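Local atomic coordinates of pyruvate kinase (Pseudomonas aeruginosa, PDB entry 6QXL), a protein that probably catalyses the final step of glycolysis, transferring the phosphoryl group of phosphoenolpyruvate to ADP to give pyruvate and ATP, and binds glucose-6-phosphate. Residues S394-P407 against M417-A429. Sequence-based numbering, arbitrary orientation.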
# COMPACT_ATOMS: atom_id res chain seq x y z
N SER A 394 -21.28 1.77 11.93
CA SER A 394 -20.35 1.55 13.02
C SER A 394 -19.36 0.40 12.77
O SER A 394 -18.45 0.21 13.56
CB SER A 394 -21.12 1.34 14.32
OG SER A 394 -21.97 0.22 14.23
N ARG A 395 -19.53 -0.33 11.67
CA ARG A 395 -18.49 -1.26 11.22
C ARG A 395 -17.24 -0.57 10.67
O ARG A 395 -16.24 -1.20 10.49
CB ARG A 395 -19.00 -2.20 10.13
CG ARG A 395 -20.25 -3.01 10.42
CD ARG A 395 -20.21 -3.75 11.73
NE ARG A 395 -20.49 -2.85 12.84
CZ ARG A 395 -20.24 -3.12 14.11
NH1 ARG A 395 -19.68 -4.28 14.45
NH2 ARG A 395 -20.51 -2.20 15.02
N ILE A 396 -17.31 0.73 10.40
CA ILE A 396 -16.21 1.45 9.78
C ILE A 396 -15.47 2.22 10.84
O ILE A 396 -16.07 2.93 11.64
CB ILE A 396 -16.76 2.41 8.70
CG1 ILE A 396 -17.54 1.65 7.64
CG2 ILE A 396 -15.65 3.20 8.06
CD1 ILE A 396 -16.74 0.57 6.97
N ARG A 397 -14.15 2.12 10.82
CA ARG A 397 -13.36 2.84 11.80
C ARG A 397 -13.59 4.32 11.64
O ARG A 397 -13.52 4.83 10.53
CB ARG A 397 -11.87 2.56 11.66
CG ARG A 397 -11.44 1.17 12.11
CD ARG A 397 -10.00 0.90 11.67
NE ARG A 397 -9.20 0.36 12.79
CZ ARG A 397 -9.08 -0.92 13.05
NH1 ARG A 397 -9.65 -1.86 12.29
NH2 ARG A 397 -8.38 -1.29 14.10
N SER A 398 -13.87 5.00 12.75
CA SER A 398 -14.05 6.43 12.75
C SER A 398 -14.03 6.94 14.18
O SER A 398 -14.15 6.17 15.12
CB SER A 398 -15.40 6.78 12.11
OG SER A 398 -15.68 8.18 12.20
N SER A 399 -13.90 8.24 14.34
CA SER A 399 -14.17 8.85 15.65
C SER A 399 -15.38 9.80 15.65
O SER A 399 -15.63 10.47 16.64
CB SER A 399 -12.92 9.58 16.12
OG SER A 399 -12.58 10.58 15.21
N VAL A 400 -16.16 9.83 14.56
CA VAL A 400 -17.32 10.70 14.49
C VAL A 400 -18.49 10.07 15.25
O VAL A 400 -18.77 8.88 15.08
CB VAL A 400 -17.74 10.95 13.02
CG1 VAL A 400 -18.45 9.73 12.39
CG2 VAL A 400 -18.68 12.16 12.96
N PRO A 401 -19.19 10.85 16.10
CA PRO A 401 -20.36 10.30 16.79
C PRO A 401 -21.50 9.92 15.87
O PRO A 401 -21.89 10.71 15.01
CB PRO A 401 -20.79 11.44 17.70
CG PRO A 401 -19.60 12.31 17.84
CD PRO A 401 -18.82 12.18 16.59
N ILE A 402 -22.00 8.70 16.02
CA ILE A 402 -23.14 8.21 15.28
C ILE A 402 -24.36 8.21 16.20
O ILE A 402 -24.39 7.52 17.22
CB ILE A 402 -22.88 6.78 14.79
CG1 ILE A 402 -21.64 6.77 13.90
CG2 ILE A 402 -24.11 6.23 14.06
CD1 ILE A 402 -21.16 5.39 13.51
N TYR A 403 -25.38 8.99 15.84
CA TYR A 403 -26.62 9.06 16.63
C TYR A 403 -27.74 8.31 15.96
O TYR A 403 -28.11 8.64 14.84
CB TYR A 403 -26.99 10.50 16.84
CG TYR A 403 -25.98 11.22 17.69
CD1 TYR A 403 -26.01 11.10 19.07
CD2 TYR A 403 -25.00 12.01 17.12
CE1 TYR A 403 -25.07 11.76 19.86
CE2 TYR A 403 -24.08 12.68 17.92
CZ TYR A 403 -24.13 12.54 19.28
OH TYR A 403 -23.22 13.19 20.04
N ALA A 404 -28.26 7.28 16.63
CA ALA A 404 -29.40 6.51 16.14
C ALA A 404 -30.70 7.17 16.66
O ALA A 404 -31.02 7.08 17.86
CB ALA A 404 -29.31 5.07 16.61
N TYR A 405 -31.39 7.85 15.75
CA TYR A 405 -32.69 8.46 16.00
C TYR A 405 -33.78 7.43 15.73
O TYR A 405 -33.95 6.98 14.59
CB TYR A 405 -32.90 9.69 15.11
CG TYR A 405 -32.13 10.93 15.53
CD1 TYR A 405 -30.76 10.93 15.68
CD2 TYR A 405 -32.78 12.13 15.72
CE1 TYR A 405 -30.07 12.09 16.04
CE2 TYR A 405 -32.10 13.28 16.11
CZ TYR A 405 -30.74 13.25 16.25
OH TYR A 405 -30.06 14.40 16.60
N SER A 406 -34.50 7.04 16.77
CA SER A 406 -35.56 6.07 16.60
C SER A 406 -36.69 6.35 17.58
O SER A 406 -36.47 6.88 18.67
CB SER A 406 -35.02 4.66 16.80
OG SER A 406 -35.92 3.70 16.28
N PRO A 407 -37.91 6.04 17.17
CA PRO A 407 -39.02 6.16 18.10
C PRO A 407 -39.18 4.91 18.98
O PRO A 407 -39.71 5.01 20.07
CB PRO A 407 -40.21 6.33 17.17
CG PRO A 407 -39.85 5.54 15.95
CD PRO A 407 -38.37 5.71 15.81
N MET A 417 -25.18 -1.55 22.43
CA MET A 417 -24.01 -2.37 22.23
C MET A 417 -23.17 -2.02 20.98
O MET A 417 -22.12 -2.61 20.79
CB MET A 417 -24.40 -3.84 22.16
CG MET A 417 -23.33 -4.79 22.72
SD MET A 417 -23.85 -6.50 22.44
CE MET A 417 -24.84 -6.76 23.86
N PHE A 418 -23.61 -1.07 20.15
CA PHE A 418 -22.90 -0.73 18.92
C PHE A 418 -21.80 0.29 19.23
O PHE A 418 -22.06 1.34 19.79
CB PHE A 418 -23.84 -0.09 17.89
CG PHE A 418 -24.93 -0.98 17.36
CD1 PHE A 418 -25.15 -2.27 17.82
CD2 PHE A 418 -25.78 -0.49 16.38
CE1 PHE A 418 -26.17 -3.05 17.31
CE2 PHE A 418 -26.81 -1.26 15.87
CZ PHE A 418 -27.00 -2.55 16.33
N ARG A 419 -20.57 0.00 18.82
CA ARG A 419 -19.49 0.91 19.10
C ARG A 419 -19.73 2.28 18.44
O ARG A 419 -19.99 2.35 17.25
CB ARG A 419 -18.15 0.35 18.61
CG ARG A 419 -16.97 1.28 18.87
CD ARG A 419 -15.67 0.56 18.62
NE ARG A 419 -14.52 1.46 18.67
CZ ARG A 419 -13.28 1.09 18.96
NH1 ARG A 419 -13.02 -0.18 19.26
NH2 ARG A 419 -12.30 1.98 18.97
N GLY A 420 -19.60 3.34 19.23
CA GLY A 420 -19.67 4.71 18.74
C GLY A 420 -21.09 5.25 18.52
O GLY A 420 -21.23 6.38 18.08
N VAL A 421 -22.12 4.46 18.82
CA VAL A 421 -23.49 4.86 18.56
C VAL A 421 -24.19 5.29 19.86
O VAL A 421 -24.10 4.60 20.86
CB VAL A 421 -24.28 3.71 17.94
CG1 VAL A 421 -25.70 4.15 17.60
CG2 VAL A 421 -23.56 3.20 16.70
N GLU A 422 -24.87 6.43 19.82
CA GLU A 422 -25.70 6.89 20.93
C GLU A 422 -27.15 6.96 20.48
O GLU A 422 -27.44 7.25 19.32
CB GLU A 422 -25.23 8.26 21.43
CG GLU A 422 -23.88 8.27 22.14
CD GLU A 422 -23.18 9.63 22.24
OE1 GLU A 422 -23.77 10.49 22.92
OE2 GLU A 422 -22.03 9.79 21.73
N THR A 423 -28.07 6.68 21.39
CA THR A 423 -29.49 6.76 21.08
C THR A 423 -30.02 8.17 21.32
O THR A 423 -29.71 8.80 22.35
CB THR A 423 -30.30 5.84 21.97
OG1 THR A 423 -29.80 4.51 21.84
CG2 THR A 423 -31.71 5.83 21.55
N ILE A 424 -30.81 8.64 20.37
CA ILE A 424 -31.60 9.86 20.53
C ILE A 424 -33.06 9.50 20.22
O ILE A 424 -33.40 9.27 19.06
CB ILE A 424 -31.16 10.97 19.57
CG1 ILE A 424 -29.69 11.35 19.78
CG2 ILE A 424 -32.07 12.17 19.74
CD1 ILE A 424 -29.39 12.19 20.98
N PRO A 425 -33.93 9.47 21.25
CA PRO A 425 -35.34 9.13 20.96
C PRO A 425 -35.98 10.25 20.13
O PRO A 425 -35.74 11.46 20.41
CB PRO A 425 -35.99 9.02 22.34
CG PRO A 425 -34.86 9.04 23.31
CD PRO A 425 -33.74 9.81 22.66
N PHE A 426 -36.71 9.85 19.10
CA PHE A 426 -37.16 10.76 18.06
C PHE A 426 -38.16 10.06 17.17
O PHE A 426 -37.97 8.89 16.81
CB PHE A 426 -35.96 11.24 17.26
CG PHE A 426 -36.23 12.34 16.28
CD1 PHE A 426 -36.54 12.03 14.98
CD2 PHE A 426 -36.08 13.70 16.66
CE1 PHE A 426 -36.76 13.04 14.04
CE2 PHE A 426 -36.27 14.69 15.73
CZ PHE A 426 -36.59 14.38 14.42
N ASP A 427 -39.25 10.78 16.86
CA ASP A 427 -40.32 10.26 16.01
C ASP A 427 -40.56 11.21 14.85
O ASP A 427 -41.35 12.15 14.98
CB ASP A 427 -41.63 10.05 16.78
CG ASP A 427 -42.64 9.22 15.99
OD1 ASP A 427 -42.34 8.87 14.81
OD2 ASP A 427 -43.72 8.91 16.54
N PRO A 428 -39.92 10.94 13.70
CA PRO A 428 -40.09 11.85 12.58
C PRO A 428 -41.52 11.84 11.98
O PRO A 428 -42.00 12.89 11.54
CB PRO A 428 -39.04 11.37 11.57
CG PRO A 428 -38.95 9.91 11.82
CD PRO A 428 -39.21 9.71 13.29
N ALA A 429 -42.20 10.68 11.99
CA ALA A 429 -43.56 10.56 11.42
C ALA A 429 -44.58 11.48 12.10
O ALA A 429 -45.50 11.96 11.46
CB ALA A 429 -44.05 9.11 11.48
O HOH W 1 -17.71 2.16 15.33
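The carbonyl oxygen of Glu422 takes one N-H donor from the neighbouring strand, Ala404 N, 2.8 Å from Glu422 O and nearly in line with the carbonyl bond, with the CA-H of Tyr403 as a second, weaker contact. This bond belongs to the parallel ladder between strands 402-406 and 421-425, joined through helix 409-414 as a beta-alpha-beta unit at the edge of the C-terminal alpha/beta domain sheet. The ladder begins at Ile402 N-Gly420 O and ends at Phe426 N-Ser406 O, with Ser406 N-Ile424 O (3.4 Å) a weak link.

Under helix 436-446, Ile424 bears on two tyrosines. Its CB sits over the centre of the Tyr405 ring, 3.9 Å from the centroid in a CH-pi contact, while CG1 reaches Tyr403 CD1. Tyr405 in turn directs its ring edge at one face of Phe426, a T-shaped pair with planes 71° apart, and its hydroxyl is hydrogen-bonded to Ala440 O. Phe426 CG lies anti to its own N (chi1 -172°), which carries the ring over to Tyr405, where CD2 of Tyr405 comes 3.5 Å from Phe426 CG. Beyond this end of the sheet, the side chain of Pro407 comes to about 7 Å from the bound glucose-6-phosphate.

On the other face, Val421 CG1 meets Ala404 CB and CG2 packs on Ser394 CB. A type II turn from Phe418 to Val421, with Gly420 at positive phi, leads into the strand. Beside it, one water donates to both Ser394 O (2.7 Å) and Arg419 O (3.0 Å).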